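Local coordinates for intergenic-region protein (PDB 2WJ9) that probably counters host restriction as an ArdB-type antirestriction protein, inhibiting restriction enzymes that would otherwise cut incoming DNA, at the interface of chains A and B. Residues are numbered along the deposited sequence; one frame, centred on the assembly and turned at random. Chains: chain A/B, Intergenic-region protein.

Contact 1: the interface of chains A and B. Residues chain A 157, 161, 164; chain B 100, 161-162, 165.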
loop_
_atom_site.group_PDB
_atom_site.type_symbol
_atom_site.label_atom_id
_atom_site.label_comp_id
_atom_site.label_asym_id
_atom_site.label_seq_id
_atom_site.Cartn_x
_atom_site.Cartn_y
_atom_site.Cartn_z
ATOM N N THR A 157 0.230 8.646 -1.401
ATOM C CA THR A 157 0.813 7.293 -1.405
ATOM C C THR A 157 -0.282 6.216 -1.377
ATOM O O THR A 157 -0.197 5.204 -2.070
ATOM C CB THR A 157 1.734 7.086 -0.181
ATOM O OG1 THR A 157 2.593 8.223 -0.016
ATOM C CG2 THR A 157 2.578 5.807 -0.310
ATOM N N TYR A 161 -1.107 3.152 -4.074
ATOM C CA TYR A 161 -1.339 1.723 -3.770
ATOM C C TYR A 161 -2.692 1.184 -4.233
ATOM O O TYR A 161 -2.767 0.080 -4.775
ATOM C CB TYR A 161 -1.138 1.436 -2.271
ATOM C CG TYR A 161 0.319 1.235 -1.917
ATOM C CD1 TYR A 161 1.076 2.257 -1.356
ATOM C CD2 TYR A 161 0.939 0.008 -2.156
ATOM C CE1 TYR A 161 2.431 2.061 -1.038
ATOM C CE2 TYR A 161 2.278 -0.202 -1.838
ATOM C CZ TYR A 161 3.017 0.831 -1.293
ATOM O OH TYR A 161 4.348 0.618 -0.997
ATOM N N ARG A 164 -2.691 0.996 -7.948
ATOM C CA ARG A 164 -1.732 -0.044 -8.300
ATOM C C ARG A 164 -2.332 -1.444 -8.156
ATOM O O ARG A 164 -2.121 -2.308 -9.016
ATOM C CB ARG A 164 -0.471 0.075 -7.456
ATOM C CG ARG A 164 0.657 -0.816 -7.939
ATOM C CD ARG A 164 1.475 -1.341 -6.823
ATOM N NE ARG A 164 0.698 -2.147 -5.872
ATOM C CZ ARG A 164 1.222 -2.708 -4.795
ATOM N NH1 ARG A 164 2.514 -2.571 -4.550
ATOM N NH2 ARG A 164 0.463 -3.401 -3.956
ATOM N N ASN B 100 11.027 -0.894 1.008
ATOM C CA ASN B 100 9.953 -0.055 0.461
ATOM C C ASN B 100 9.503 1.051 1.433
ATOM O O ASN B 100 8.525 1.746 1.169
ATOM C CB ASN B 100 8.758 -0.906 0.028
ATOM C CG ASN B 100 8.085 -1.631 1.195
ATOM O OD1 ASN B 100 8.563 -1.591 2.338
ATOM N ND2 ASN B 100 6.966 -2.291 0.903
ATOM N N TYR B 161 -0.007 -1.010 4.018
ATOM C CA TYR B 161 0.187 -1.430 2.618
ATOM C C TYR B 161 1.627 -1.944 2.377
ATOM O O TYR B 161 1.842 -2.920 1.665
ATOM C CB TYR B 161 -0.172 -0.295 1.631
ATOM C CG TYR B 161 -1.662 -0.125 1.361
ATOM C CD1 TYR B 161 -2.331 1.027 1.742
ATOM C CD2 TYR B 161 -2.399 -1.112 0.697
ATOM C CE1 TYR B 161 -3.694 1.191 1.500
ATOM C CE2 TYR B 161 -3.766 -0.950 0.450
ATOM C CZ TYR B 161 -4.402 0.199 0.863
ATOM O OH TYR B 161 -5.749 0.382 0.634
ATOM N N ARG B 162 2.606 -1.305 3.000
ATOM C CA ARG B 162 4.011 -1.682 2.790
ATOM C C ARG B 162 4.345 -3.059 3.382
ATOM O O ARG B 162 4.994 -3.883 2.735
ATOM C CB ARG B 162 4.942 -0.587 3.312
ATOM C CG ARG B 162 4.963 0.619 2.372
ATOM C CD ARG B 162 5.708 1.804 2.933
ATOM N NE ARG B 162 5.848 2.847 1.917
ATOM C CZ ARG B 162 6.327 4.066 2.137
ATOM N NH1 ARG B 162 6.709 4.435 3.355
ATOM N NH2 ARG B 162 6.419 4.918 1.123
ATOM N N ASP B 165 2.550 -5.884 1.371
ATOM C CA ASP B 165 3.315 -6.313 0.183
ATOM C C ASP B 165 4.404 -7.340 0.519
ATOM O O ASP B 165 4.590 -8.307 -0.214
ATOM C CB ASP B 165 3.963 -5.117 -0.527
ATOM C CG ASP B 165 3.018 -4.388 -1.463
ATOM O OD1 ASP B 165 1.822 -4.756 -1.565
ATOM O OD2 ASP B 165 3.493 -3.434 -2.124
HETATM O O HOH W 1 5.655 -1.911 -1.590
HETATM O O HOH W 2 5.568 2.684 -1.238
#

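Contact 2: the interface of chains A and B. Residues chain A 149, 152, 154; chain B 34-38.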
loop_
_atom_site.group_PDB
_atom_site.type_symbol
_atom_site.label_atom_id
_atom_site.label_comp_id
_atom_site.label_asym_id
_atom_site.label_seq_id
_atom_site.Cartn_x
_atom_site.Cartn_y
_atom_site.Cartn_z
ATOM N N CYS A 149 5.921 12.184 -3.330
ATOM C CA CYS A 149 7.285 12.608 -3.036
ATOM C C CYS A 149 7.384 14.131 -2.904
ATOM O O CYS A 149 8.051 14.641 -2.009
ATOM C CB CYS A 149 8.245 12.138 -4.127
ATOM S SG CYS A 149 8.341 10.362 -4.301
ATOM N N GLU A 152 5.088 15.099 0.460
ATOM C CA GLU A 152 5.141 14.233 1.657
ATOM C C GLU A 152 3.762 13.962 2.283
ATOM O O GLU A 152 3.657 13.753 3.503
ATOM C CB GLU A 152 6.130 14.764 2.714
ATOM C CG GLU A 152 7.582 14.373 2.460
ATOM C CD GLU A 152 7.817 12.863 2.513
ATOM O OE1 GLU A 152 7.177 12.157 3.333
ATOM O OE2 GLU A 152 8.645 12.381 1.717
ATOM N N TYR A 154 0.890 11.429 2.766
ATOM C CA TYR A 154 0.656 9.987 2.726
ATOM C C TYR A 154 -0.669 9.576 2.050
ATOM O O TYR A 154 -0.769 8.470 1.511
ATOM C CB TYR A 154 0.767 9.404 4.143
ATOM C CG TYR A 154 2.187 9.443 4.709
ATOM C CD1 TYR A 154 3.054 8.362 4.556
ATOM C CD2 TYR A 154 2.667 10.571 5.379
ATOM C CE1 TYR A 154 4.365 8.393 5.066
ATOM C CE2 TYR A 154 3.973 10.610 5.900
ATOM C CZ TYR A 154 4.811 9.512 5.744
ATOM O OH TYR A 154 6.098 9.557 6.247
ATOM N N SER B 34 10.686 6.204 6.823
ATOM C CA SER B 34 9.428 5.722 6.257
ATOM C C SER B 34 8.614 6.871 5.627
ATOM O O SER B 34 7.408 7.027 5.865
ATOM C CB SER B 34 8.620 4.955 7.313
ATOM O OG SER B 34 9.364 3.846 7.813
ATOM N N SER B 35 9.315 7.662 4.817
ATOM C CA SER B 35 8.769 8.785 4.037
ATOM C C SER B 35 7.571 8.397 3.148
ATOM O O SER B 35 7.397 7.233 2.824
ATOM C CB SER B 35 9.890 9.341 3.151
ATOM O OG SER B 35 9.397 9.993 1.998
ATOM N N ALA B 36 6.774 9.386 2.737
ATOM C CA ALA B 36 5.627 9.141 1.844
ATOM C C ALA B 36 6.084 8.827 0.420
ATOM O O ALA B 36 5.314 8.336 -0.401
ATOM C CB ALA B 36 4.684 10.340 1.831
ATOM N N CYS B 37 7.340 9.140 0.122
ATOM C CA CYS B 37 7.901 8.908 -1.200
ATOM C C CYS B 37 8.286 7.435 -1.354
ATOM O O CYS B 37 9.025 6.903 -0.537
ATOM C CB CYS B 37 9.135 9.789 -1.374
ATOM S SG CYS B 37 9.848 9.829 -3.027
ATOM N N ALA B 38 7.806 6.786 -2.406
ATOM C CA ALA B 38 8.185 5.394 -2.690
ATOM C C ALA B 38 9.629 5.284 -3.226
ATOM O O ALA B 38 9.987 5.993 -4.163
ATOM C CB ALA B 38 7.208 4.794 -3.687
#

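Contact 3: the interface of chains A and B. Residues chain A 38, 40, 158, 162, 165; chain B 157, 161, 164.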
loop_
_atom_site.group_PDB
_atom_site.type_symbol
_atom_site.label_atom_id
_atom_site.label_comp_id
_atom_site.label_asym_id
_atom_site.label_seq_id
_atom_site.Cartn_x
_atom_site.Cartn_y
_atom_site.Cartn_z
ATOM N N ALA A 38 -8.277 0.947 5.621
ATOM C CA ALA A 38 -8.100 -0.021 4.527
ATOM C C ALA A 38 -8.474 -1.423 5.001
ATOM O O ALA A 38 -7.655 -2.086 5.642
ATOM C CB ALA A 38 -6.645 -0.006 4.038
ATOM N N GLU A 40 -9.150 -4.243 3.231
ATOM C CA GLU A 40 -8.755 -5.390 2.420
ATOM C C GLU A 40 -7.502 -6.070 2.985
ATOM O O GLU A 40 -6.579 -5.399 3.452
ATOM C CB GLU A 40 -8.576 -5.008 0.943
ATOM C CG GLU A 40 -7.386 -4.100 0.617
ATOM C CD GLU A 40 -7.701 -2.615 0.678
ATOM O OE1 GLU A 40 -7.017 -1.855 -0.039
ATOM O OE2 GLU A 40 -8.596 -2.202 1.445
ATOM N N VAL A 158 -1.314 6.447 -0.571
ATOM C CA VAL A 158 -2.450 5.523 -0.497
ATOM C C VAL A 158 -3.193 5.449 -1.851
ATOM O O VAL A 158 -3.563 4.363 -2.306
ATOM C CB VAL A 158 -3.406 5.923 0.650
ATOM C CG1 VAL A 158 -4.706 5.085 0.633
ATOM C CG2 VAL A 158 -2.693 5.787 1.994
ATOM N N ARG A 162 -3.742 1.968 -4.029
ATOM C CA ARG A 162 -5.107 1.555 -4.358
ATOM C C ARG A 162 -5.321 1.392 -5.861
ATOM O O ARG A 162 -5.967 0.432 -6.299
ATOM C CB ARG A 162 -6.111 2.535 -3.748
ATOM C CG ARG A 162 -6.281 2.281 -2.260
ATOM C CD ARG A 162 -6.995 3.376 -1.531
ATOM N NE ARG A 162 -7.240 2.991 -0.140
ATOM C CZ ARG A 162 -7.807 3.768 0.785
ATOM N NH1 ARG A 162 -8.198 5.005 0.490
ATOM N NH2 ARG A 162 -7.997 3.281 2.017
ATOM N N ASP A 165 -3.100 -1.667 -7.089
ATOM C CA ASP A 165 -3.764 -2.956 -6.891
ATOM C C ASP A 165 -4.767 -3.274 -8.005
ATOM O O ASP A 165 -4.898 -4.429 -8.412
ATOM C CB ASP A 165 -4.467 -3.016 -5.531
ATOM C CG ASP A 165 -3.520 -3.311 -4.375
ATOM O OD1 ASP A 165 -2.306 -3.523 -4.585
ATOM O OD2 ASP A 165 -4.021 -3.348 -3.234
ATOM N N THR B 157 -1.870 3.887 7.440
ATOM C CA THR B 157 -2.329 3.170 6.234
ATOM C C THR B 157 -1.155 2.761 5.331
ATOM O O THR B 157 -1.087 1.628 4.837
ATOM C CB THR B 157 -3.336 4.020 5.396
ATOM O OG1 THR B 157 -4.225 4.755 6.252
ATOM C CG2 THR B 157 -4.156 3.141 4.442
ATOM N N TYR B 161 -0.007 -1.010 4.018
ATOM C CA TYR B 161 0.187 -1.430 2.618
ATOM C C TYR B 161 1.627 -1.944 2.377
ATOM O O TYR B 161 1.842 -2.920 1.665
ATOM C CB TYR B 161 -0.172 -0.295 1.631
ATOM C CG TYR B 161 -1.662 -0.125 1.361
ATOM C CD1 TYR B 161 -2.331 1.027 1.742
ATOM C CD2 TYR B 161 -2.399 -1.112 0.697
ATOM C CE1 TYR B 161 -3.694 1.191 1.500
ATOM C CE2 TYR B 161 -3.766 -0.950 0.450
ATOM C CZ TYR B 161 -4.402 0.199 0.863
ATOM O OH TYR B 161 -5.749 0.382 0.634
ATOM N N ARG B 164 1.973 -5.355 4.102
ATOM C CA ARG B 164 1.118 -6.257 3.332
ATOM C C ARG B 164 1.835 -6.767 2.078
ATOM O O ARG B 164 1.760 -7.944 1.765
ATOM C CB ARG B 164 -0.221 -5.579 2.972
ATOM C CG ARG B 164 -1.180 -6.381 2.075
ATOM C CD ARG B 164 -2.477 -5.570 1.894
ATOM N NE ARG B 164 -3.443 -6.097 0.927
ATOM C CZ ARG B 164 -3.657 -5.634 -0.305
ATOM N NH1 ARG B 164 -2.947 -4.626 -0.803
ATOM N NH2 ARG B 164 -4.598 -6.192 -1.056
#

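Contact 1: the interface of chains A and B
A:Tyr161 and B:Tyr161 pack against each other where two copies of this ArdB-family antirestriction protein pair across a two-fold axis. The side chains slide past one another in opposite directions, and each CB lies above the other ring. B:Tyr161 CB sits 3.9 Å from A:Tyr161 CG, a CH-pi contact displaced toward the rim of the ring. With CG beside the backbone N (chi1 -80°), the B:Tyr161 ring is turned so that A:Tyr161 CB lies over its face, also toward the rim. A salt bridge flanks this packed side. A:Arg164 meets B:Asp165 end-on: NH1 reaches OD2 at 2.8 Å, while NH2 reaches OD1 at 3.1 Å through the syn lone pair of that oxygen. The two planes lie 17° apart, and the paired bonds should fix the rotation of both groups. The guanidinium also lays one face over A:Tyr161 CD2.

Toward the phenol end the contact is bridged by water. A:Tyr161 OH lies 3.4 Å from B:Arg162 CG, and waters link this hydroxyl to polar groups of chain B. One, 2.9 Å from A:Tyr161 OH, joins it to B:Asn100 ND2 and to B:Asp165 OD2, which thus connects the packed and solvent sides. Another lies 3.2 Å from B:Arg162 NE; its very short approach to the phenol is doubtful.

Contact 2: the interface of chains A and B
A:Cys149 and B:Cys37 are joined by an interchain disulfide, their SG atoms 2.0 Å apart, so this patch of the interface of the two chains is covalent. B:Cys37 directs SG away from its own backbone N (chi1 -172°), toward the helix that carries A:Cys149.

Beside the disulfide, A:Glu152 clasps the segment just before B:Cys37, its two carboxylate oxygens dividing the work. OE1 accepts the backbone N-H of B:Ala36 at 2.9 Å, approached on the syn side but somewhat out of the carboxylate plane. This bond is nearly straight, 170° at the hydrogen. OE2 takes the hydroxyl OG of B:Ser35 through its syn lone pair. B:Ser35 OG in turn accepts B:Cys37 N at 2.9 Å, a second-shell bond that should steady the backbone next to the disulfide.

A:Tyr154 completes the clasp. From its CB the chain turns CG beside the backbone N (chi1 -68°), which sets the ring under B:Ala36. CG and CD1 both lie beneath the methyl CB of B:Ala36, CD1 at 3.7 Å from it, and this CB stands over the centre of the ring. Farther out, CE1 comes within 3.4 Å of B:Ser34 O. At the tip the phenol OH donates to B:Ser34 O at 2.9 Å, tilted from the carbonyl plane.

In the fold, the N-terminal loop of chain B lies across the junction where helix 132-151 of chain A ends and helix 154-169 begins.

Contact 3: the interface of chains A and B
B:Tyr161 points its phenol at A:Glu40 and A:Arg162, which converge on the hydroxyl from different directions. The arginine crosses the tyrosine at about a right angle, its guanidinium plane 84° from the ring, and NE gives OH a bond of 3.1 Å lying close to the guanidinium plane. Its chain is extended from CG to NE (chi2 167°), which carries NE out to the phenol. The hydroxyl donates onward to A:Glu40 OE1 at 2.7 Å. It meets this oxygen from above the carboxylate plane, while OE1 itself lies at the ring edge. The phenol oxygen thus accepts from A:Arg162 and donates to A:Glu40, and the nearby guanidinium may strengthen its donation to the carboxylate.

B:Arg164 and A:Asp165 approach from opposite directions. NH1 reaches the syn lone pair of OD2 at 2.9 Å, forming a salt bridge although the two planes are turned 57° apart. A:Glu40 CG covers one face of the B:Arg164 guanidinium, toward its rim.

A:Val158 crosses B:Thr157 at about a right angle, CG2 3.9 Å from CB, and A:Ala38 CB is 3.9 Å from B:Tyr161 CZ.

Helix 154-168 of chain B here faces helix 154-169 of chain A, with the chain A loop bearing A:Ala38 and A:Glu40 beside it.

Contacts 1 and 3 are neighbours, their C-alpha centres about 6 Å apart, and share B:Tyr161: its CB serves contact 1 and its hydroxyl serves contact 3. They use largely equivalent positions of helix 154-169 of chain A and helix 154-168 of chain B with the chains exchanged, though the details differ. The C-alpha centre of contact 2 lies about 11 Å from that of contact 1 and about 14 Å from that of contact 3; contact 2 includes the start of the chain A helix at A:Tyr154. In the crystal, noncovalent helix pairing is reinforced by a disulfide-linked N-terminal loop; the structure alone does not show whether this bond forms in the cell.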